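Extracellular solute-binding protein, family 5 (Chelativorans sp., PDB 6WM6) binds EDTA and other aminopolycarboxylates in the periplasm, probably handing them to an ABC transporter for uptake. Local coordinates at residues Val73-Leu78 against Leu252-Ile257; Glu225-Asp228 against Leu232-Leu235. All coordinates share one frame; numbering follows the deposited sequence.

Interaction 1 of 2, residues Val73-Leu78 against Leu252-Ile257; sequences VRTVTL and LKFRII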
ATOM      1  N   VAL A  73      -3.889   5.735   9.476  1.00 18.53           N
ATOM      2  CA  VAL A  73      -2.903   6.550  10.180  1.00 19.03           C
ATOM      3  C   VAL A  73      -2.136   7.406   9.181  1.00 18.39           C
ATOM      4  O   VAL A  73      -1.802   8.566   9.452  1.00 17.93           O
ATOM      5  CB  VAL A  73      -1.975   5.652  11.024  1.00 18.85           C
ATOM      6  CG1 VAL A  73      -0.945   6.493  11.766  1.00 19.68           C
ATOM      7  CG2 VAL A  73      -2.797   4.830  12.002  1.00 20.92           C
ATOM      8  N   ARG A  74      -1.820   6.848   8.024  1.00 17.64           N
ATOM      9  CA  ARG A  74      -1.095   7.603   7.009  1.00 17.04           C
ATOM     10  C   ARG A  74      -1.919   8.801   6.558  1.00 17.35           C
ATOM     11  O   ARG A  74      -1.404   9.922   6.464  1.00 18.44           O
ATOM     12  CB  ARG A  74      -0.752   6.668   5.844  1.00 19.28           C
ATOM     13  CG  ARG A  74       0.466   7.080   5.053  1.00 20.15           C
ATOM     14  CD  ARG A  74       0.890   6.010   4.036  1.00 20.56           C
ATOM     15  NE  ARG A  74       1.215   4.737   4.670  1.00 20.42           N
ATOM     16  CZ  ARG A  74       0.534   3.608   4.524  1.00 20.34           C
ATOM     17  NH1 ARG A  74      -0.533   3.538   3.763  1.00 23.14           N
ATOM     18  NH2 ARG A  74       0.941   2.531   5.178  1.00 22.94           N
ATOM     19  N   THR A  75      -3.202   8.584   6.267  1.00 17.41           N
ATOM     20  CA  THR A  75      -4.080   9.665   5.817  1.00 16.88           C
ATOM     21  C   THR A  75      -4.209  10.762   6.867  1.00 17.95           C
ATOM     22  O   THR A  75      -4.115  11.954   6.552  1.00 18.11           O
ATOM     23  CB  THR A  75      -5.452   9.084   5.454  1.00 17.13           C
ATOM     24  OG1 THR A  75      -5.296   8.271   4.282  1.00 18.10           O
ATOM     25  CG2 THR A  75      -6.475  10.161   5.143  1.00 19.22           C
ATOM     26  N   VAL A  76      -4.428  10.383   8.119  1.00 17.56           N
ATOM     27  CA  VAL A  76      -4.691  11.367   9.167  1.00 17.97           C
ATOM     28  C   VAL A  76      -3.448  12.157   9.538  1.00 18.02           C
ATOM     29  O   VAL A  76      -3.545  13.299   9.988  1.00 19.00           O
ATOM     30  CB  VAL A  76      -5.301  10.652  10.385  1.00 18.82           C
ATOM     31  CG1 VAL A  76      -5.365  11.566  11.576  1.00 24.98           C
ATOM     32  CG2 VAL A  76      -6.686  10.128  10.038  1.00 20.72           C
ATOM     33  N   THR A  77      -2.259  11.579   9.398  1.00 16.64           N
ATOM     34  CA  THR A  77      -1.027  12.265   9.797  1.00 17.48           C
ATOM     35  C   THR A  77      -0.267  12.878   8.631  1.00 17.12           C
ATOM     36  O   THR A  77       0.626  13.701   8.876  1.00 17.45           O
ATOM     37  CB  THR A  77      -0.097  11.398  10.673  1.00 18.12           C
ATOM     38  OG1 THR A  77       0.402  10.248   9.972  1.00 18.15           O
ATOM     39  CG2 THR A  77      -0.814  10.943  11.939  1.00 18.54           C
ATOM     40  N   LEU A  78      -0.603  12.553   7.385  1.00 17.22           N
ATOM     41  CA  LEU A  78       0.004  13.265   6.256  1.00 16.50           C
ATOM     42  C   LEU A  78      -0.090  14.782   6.372  1.00 16.19           C
ATOM     43  O   LEU A  78       0.877  15.464   5.970  1.00 17.94           O
ATOM     44  CB  LEU A  78      -0.550  12.768   4.911  1.00 17.97           C
ATOM     45  CG  LEU A  78       0.171  11.572   4.320  1.00 18.99           C
ATOM     46  CD1 LEU A  78      -0.673  10.990   3.194  1.00 18.39           C
ATOM     47  CD2 LEU A  78       1.575  11.903   3.832  1.00 22.70           C
ATOM     48  N   LEU A 252     -10.067  20.833   9.174  1.00 18.06           N
ATOM     49  CA  LEU A 252     -10.041  19.585   8.423  1.00 17.78           C
ATOM     50  C   LEU A 252     -10.288  18.480   9.440  1.00 18.28           C
ATOM     51  O   LEU A 252      -9.560  18.381  10.445  1.00 19.28           O
ATOM     52  CB  LEU A 252      -8.677  19.397   7.759  1.00 18.65           C
ATOM     53  CG  LEU A 252      -8.454  18.037   7.103  1.00 19.41           C
ATOM     54  CD1 LEU A 252      -9.469  17.780   6.001  1.00 22.07           C
ATOM     55  CD2 LEU A 252      -7.021  17.980   6.555  1.00 22.58           C
ATOM     56  N   LYS A 253     -11.333  17.697   9.230  1.00 18.01           N
ATOM     57  CA  LYS A 253     -11.767  16.704  10.194  1.00 17.36           C
ATOM     58  C   LYS A 253     -11.736  15.321   9.566  1.00 18.23           C
ATOM     59  O   LYS A 253     -12.054  15.154   8.381  1.00 18.97           O
ATOM     60  CB  LYS A 253     -13.198  17.010  10.674  1.00 19.21           C
ATOM     61  CG  LYS A 253     -13.270  18.251  11.551  1.00 20.84           C
ATOM     62  CD  LYS A 253     -14.694  18.690  11.824  1.00 22.55           C
ATOM     63  CE  LYS A 253     -14.686  19.825  12.827  1.00 24.95           C
ATOM     64  NZ  LYS A 253     -16.059  20.357  13.044  1.00 30.84           N
ATOM     65  N   PHE A 254     -11.352  14.322  10.368  1.00 17.87           N
ATOM     66  CA  PHE A 254     -11.438  12.915   9.985  1.00 18.87           C
ATOM     67  C   PHE A 254     -12.425  12.252  10.924  1.00 18.14           C
ATOM     68  O   PHE A 254     -12.185  12.192  12.138  1.00 18.93           O
ATOM     69  CB  PHE A 254     -10.058  12.274  10.029  1.00 18.23           C
ATOM     70  CG  PHE A 254      -9.107  12.844   9.025  1.00 18.54           C
ATOM     71  CD1 PHE A 254      -9.166  12.443   7.698  1.00 18.23           C
ATOM     72  CD2 PHE A 254      -8.173  13.781   9.404  1.00 20.98           C
ATOM     73  CE1 PHE A 254      -8.299  12.963   6.765  1.00 19.84           C
ATOM     74  CE2 PHE A 254      -7.276  14.305   8.462  1.00 20.69           C
ATOM     75  CZ  PHE A 254      -7.346  13.904   7.157  1.00 19.52           C
ATOM     76  N   ARG A 255     -13.550  11.814  10.373  1.00 19.55           N
ATOM     77  CA  ARG A 255     -14.617  11.194  11.142  0.59 19.80           C
ATOM     78  C   ARG A 255     -14.480   9.681  11.050  1.00 20.86           C
ATOM     79  O   ARG A 255     -14.423   9.124   9.953  1.00 21.67           O
ATOM     80  CB  ARG A 255     -15.964  11.628  10.570  0.59 20.74           C
ATOM     81  CG  ARG A 255     -17.176  10.973  11.234  0.59 24.92           C
ATOM     82  CD  ARG A 255     -17.537  11.618  12.550  0.59 31.32           C
ATOM     83  NE  ARG A 255     -18.848  11.140  13.001  0.59 35.03           N
ATOM     84  CZ  ARG A 255     -19.040  10.247  13.966  0.59 29.92           C
ATOM     85  NH1 ARG A 255     -18.016   9.726  14.620  0.59 30.00           N
ATOM     86  NH2 ARG A 255     -20.276   9.882  14.279  0.59 33.33           N
ATOM     87  N   ILE A 256     -14.433   9.027  12.204  1.00 21.39           N
ATOM     88  CA  ILE A 256     -14.240   7.584  12.262  1.00 22.96           C
ATOM     89  C   ILE A 256     -15.582   6.888  12.053  1.00 24.20           C
ATOM     90  O   ILE A 256     -16.505   7.069  12.853  1.00 28.24           O
ATOM     91  CB  ILE A 256     -13.583   7.192  13.598  1.00 25.57           C
ATOM     92  CG1 ILE A 256     -12.169   7.799  13.643  1.00 28.26           C
ATOM     93  CG2 ILE A 256     -13.540   5.682  13.762  1.00 30.47           C
ATOM     94  CD1 ILE A 256     -11.675   8.119  15.028  1.00 31.41           C
ATOM     95  N   ILE A 257     -15.674   6.102  10.983  1.00 24.75           N
ATOM     96  CA  ILE A 257     -16.848   5.285  10.649  1.00 28.72           C
ATOM     97  C   ILE A 257     -16.301   3.893  10.335  1.00 27.81           C
ATOM     98  O   ILE A 257     -15.877   3.620   9.201  1.00 31.12           O
ATOM     99  CB  ILE A 257     -17.637   5.846   9.461  1.00 25.81           C
ATOM    100  CG1 ILE A 257     -18.065   7.286   9.737  1.00 29.25           C
ATOM    101  CG2 ILE A 257     -18.860   4.975   9.155  1.00 28.67           C
ATOM    102  CD1 ILE A 257     -18.780   7.953   8.574  1.00 32.25           C
TER
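Val76 lays its CG2 methyl over one face of the Phe254 ring, a CH-pi contact in which the methyl stands 4.1 Å from the ring centroid and 23° off the normal. This is helix-on-sheet packing in the alpha/beta fold of a periplasmic binding protein: helix 71-77 rests against strand 251-256, which belongs to a mixed four-stranded sheet. The methyl is displaced toward the root of the ring, and its closest ring atom is Phe254 CG, 3.8 Å from Val76 CG2. The two side chains run past each other in opposite directions, and the far end of the phenyl reaches the helix backbone; Phe254 CE2 lies 4.0 Å from Val76 CA, and Phe254 CZ is 3.8 Å from Thr75 O. Phe254 gets there because its CG is turned anti to its own carbonyl carbon (chi1 -65°) while its CB already heads for the helix. Thr75 adds the second touch, its CG2 methyl approaching Phe254 CE1 obliquely at 3.7 Å. That methyl can meet the ring because the hydroxyl is turned back into the helix, where Thr75 OG1 bonds to the carbonyl oxygen of Ala71. Around this contact, Phe254 also packs on Val54 of strand 49-54 and on Leu235, and Val76 touches Val233, so the strands next to 251-256 share in the buried layer. All three touching residues are buried, and the contact is apolar apart from helix carbonyls; Val76 O is buried by it without a polar partner in the model. One turn back, Val73 O is gripped twice, by Thr77 N at 3.0 Å and by Thr77 OG1 at 2.8 Å, from opposite faces of its carbonyl plane.

Interaction 2 of 2, residues Glu225-Asp228 against Leu232-Leu235; sequences ESFD and LVTL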
ATOM      1  N   GLU A 225      -6.149  19.906  16.658  1.00 19.86           N
ATOM      2  CA  GLU A 225      -6.815  20.668  17.706  1.00 20.90           C
ATOM      3  C   GLU A 225      -7.398  19.762  18.786  1.00 23.07           C
ATOM      4  O   GLU A 225      -7.287  20.088  19.975  1.00 23.96           O
ATOM      5  CB  GLU A 225      -7.919  21.540  17.101  1.00 23.33           C
ATOM      6  CG  GLU A 225      -8.666  22.403  18.116  1.00 25.77           C
ATOM      7  CD  GLU A 225      -9.779  23.219  17.485  1.00 28.36           C
ATOM      8  OE1 GLU A 225     -10.791  22.629  17.046  1.00 32.41           O
ATOM      9  OE2 GLU A 225      -9.640  24.463  17.408  1.00 37.47           O
ATOM     10  N   SER A 226      -8.038  18.655  18.405  1.00 22.02           N
ATOM     11  CA  SER A 226      -8.622  17.743  19.368  1.00 21.95           C
ATOM     12  C   SER A 226      -8.788  16.362  18.756  1.00 22.01           C
ATOM     13  O   SER A 226      -8.823  16.195  17.529  1.00 21.24           O
ATOM     14  CB  SER A 226      -9.989  18.233  19.868  1.00 26.14           C
ATOM     15  OG  SER A 226     -10.928  18.247  18.803  1.00 27.73           O
ATOM     16  N   PHE A 227      -8.897  15.371  19.633  1.00 23.67           N
ATOM     17  CA  PHE A 227      -9.172  13.998  19.252  1.00 21.99           C
ATOM     18  C   PHE A 227     -10.208  13.420  20.195  1.00 24.73           C
ATOM     19  O   PHE A 227      -9.987  13.382  21.413  1.00 27.24           O
ATOM     20  CB  PHE A 227      -7.911  13.141  19.296  1.00 21.81           C
ATOM     21  CG  PHE A 227      -8.145  11.697  18.987  1.00 23.24           C
ATOM     22  CD1 PHE A 227      -8.782  11.319  17.813  1.00 24.86           C
ATOM     23  CD2 PHE A 227      -7.721  10.705  19.867  1.00 24.56           C
ATOM     24  CE1 PHE A 227      -8.995   9.984  17.519  1.00 26.90           C
ATOM     25  CE2 PHE A 227      -7.921   9.374  19.573  1.00 27.30           C
ATOM     26  CZ  PHE A 227      -8.552   9.008  18.397  1.00 26.22           C
ATOM     27  N   ASP A 228     -11.335  12.978  19.642  1.00 24.69           N
ATOM     28  CA  ASP A 228     -12.377  12.295  20.393  1.00 25.68           C
ATOM     29  C   ASP A 228     -12.267  10.818  20.037  1.00 28.15           C
ATOM     30  O   ASP A 228     -12.664  10.420  18.928  1.00 24.37           O
ATOM     31  CB  ASP A 228     -13.755  12.847  20.023  1.00 29.37           C
ATOM     32  CG  ASP A 228     -14.867  12.266  20.872  1.00 42.19           C
ATOM     33  OD1 ASP A 228     -14.565  11.547  21.849  1.00 38.52           O
ATOM     34  OD2 ASP A 228     -16.047  12.535  20.560  1.00 37.21           O
ATOM     35  N   LEU A 232     -13.663  11.279  16.173  1.00 22.39           N
ATOM     36  CA  LEU A 232     -13.341  12.450  15.354  1.00 21.42           C
ATOM     37  C   LEU A 232     -11.962  13.006  15.663  1.00 21.24           C
ATOM     38  O   LEU A 232     -11.648  13.294  16.826  1.00 22.21           O
ATOM     39  CB  LEU A 232     -14.390  13.540  15.628  1.00 23.27           C
ATOM     40  CG  LEU A 232     -14.340  14.797  14.769  1.00 22.64           C
ATOM     41  CD1 LEU A 232     -14.748  14.468  13.339  1.00 22.02           C
ATOM     42  CD2 LEU A 232     -15.232  15.883  15.344  1.00 23.66           C
ATOM     43  N   VAL A 233     -11.166  13.205  14.616  1.00 19.49           N
ATOM     44  CA  VAL A 233      -9.926  13.987  14.676  1.00 19.80           C
ATOM     45  C   VAL A 233     -10.234  15.347  14.077  1.00 18.83           C
ATOM     46  O   VAL A 233     -10.724  15.422  12.942  1.00 19.84           O
ATOM     47  CB  VAL A 233      -8.803  13.311  13.875  1.00 20.21           C
ATOM     48  CG1 VAL A 233      -7.470  14.011  14.166  1.00 22.84           C
ATOM     49  CG2 VAL A 233      -8.712  11.824  14.164  1.00 23.62           C
ATOM     50  N   THR A 234      -9.954  16.415  14.810  1.00 17.94           N
ATOM     51  CA  THR A 234     -10.148  17.775  14.323  1.00 19.52           C
ATOM     52  C   THR A 234      -8.798  18.447  14.164  1.00 19.66           C
ATOM     53  O   THR A 234      -8.056  18.588  15.144  1.00 19.83           O
ATOM     54  CB  THR A 234     -11.042  18.573  15.269  1.00 19.94           C
ATOM     55  OG1 THR A 234     -12.319  17.930  15.332  1.00 21.13           O
ATOM     56  CG2 THR A 234     -11.230  19.975  14.741  1.00 20.33           C
ATOM     57  N   LEU A 235      -8.493  18.884  12.942  1.00 18.73           N
ATOM     58  CA  LEU A 235      -7.282  19.639  12.645  1.00 18.62           C
ATOM     59  C   LEU A 235      -7.616  21.075  12.268  1.00 18.63           C
ATOM     60  O   LEU A 235      -8.696  21.365  11.729  1.00 19.90           O
ATOM     61  CB  LEU A 235      -6.495  19.013  11.496  1.00 18.88           C
ATOM     62  CG  LEU A 235      -5.979  17.597  11.716  1.00 20.48           C
ATOM     63  CD1 LEU A 235      -7.015  16.560  11.518  1.00 24.25           C
ATOM     64  CD2 LEU A 235      -4.805  17.328  10.767  1.00 29.38           C
TER
HETATM   65  O   HOH W   1     -12.166  16.117  17.468  1.00 22.55           O
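Strand segments 225-228 and 232-235 run antiparallel at 177°, their axes 4.9 Å apart, as parts of the two arms of a beta hairpin with a classic beta bulge partway along, on the side of these segments away from the turn. At the bulge both Glu225 and Ser226 face Thr234: Thr234 O accepts from Glu225 N at 2.8 Å and from the longer-reaching Ser226 N at 3.3 Å, both in the plane of the carbonyl. The helix-like psi of Glu225, -43°, makes room for this double grip. Nearer the turn the ladder is regular, with Asp228 and Leu232 bonded in both directions; the Asp228 N to Leu232 O bond is nearly straight at 2.9 Å.

Phe227 and Val233 form the non-hydrogen-bonded pair, and their side chains cross on one face, Phe227 CD1 meeting Val233 CG2 at 3.7 Å. Trp61 packs on that same pair, meeting the Phe227 ring edge-to-face.

Ser226 and Thr234 share the other face. Glu225 stretches alongside Thr234, bringing its OE1 to within 3.5 Å of Thr234 CG2, and Glu225 OE1 is held by a salt bridge to Lys251 of strand 251-256. The hydroxyls of Ser226 and Thr234, too far apart to bond directly, are joined through a water. Ser226 OG sits between its backbone N and carbonyl carbon (chi1 65°), which puts it 2.8 Å from the water, and Thr234 OG1 bonds to it as well. The same water donates a hydrogen bond to Leu232 O, 2.9 Å away.

How the interactions relate
From the N terminus, helix 71-77 comes first, and its partner strand arrives only after 173 intervening residues, so interaction 1 closes a long loop. Interaction 2 lies nested inside that loop: strand 222-228 turns over three residues, 229-231, into strand 232-237, and the chain then goes on to strand 251-256. The two contacts meet in the sheet, where Leu252 O to Leu235 N (2.8 Å) and Phe254 O to Val233 N (2.9 Å) are probable hydrogen bonds. Interaction 2 thus forms one edge of the sheet, at strand 222-228, while interaction 1 fastens the helix onto strand 251-256, one of its two inner strands.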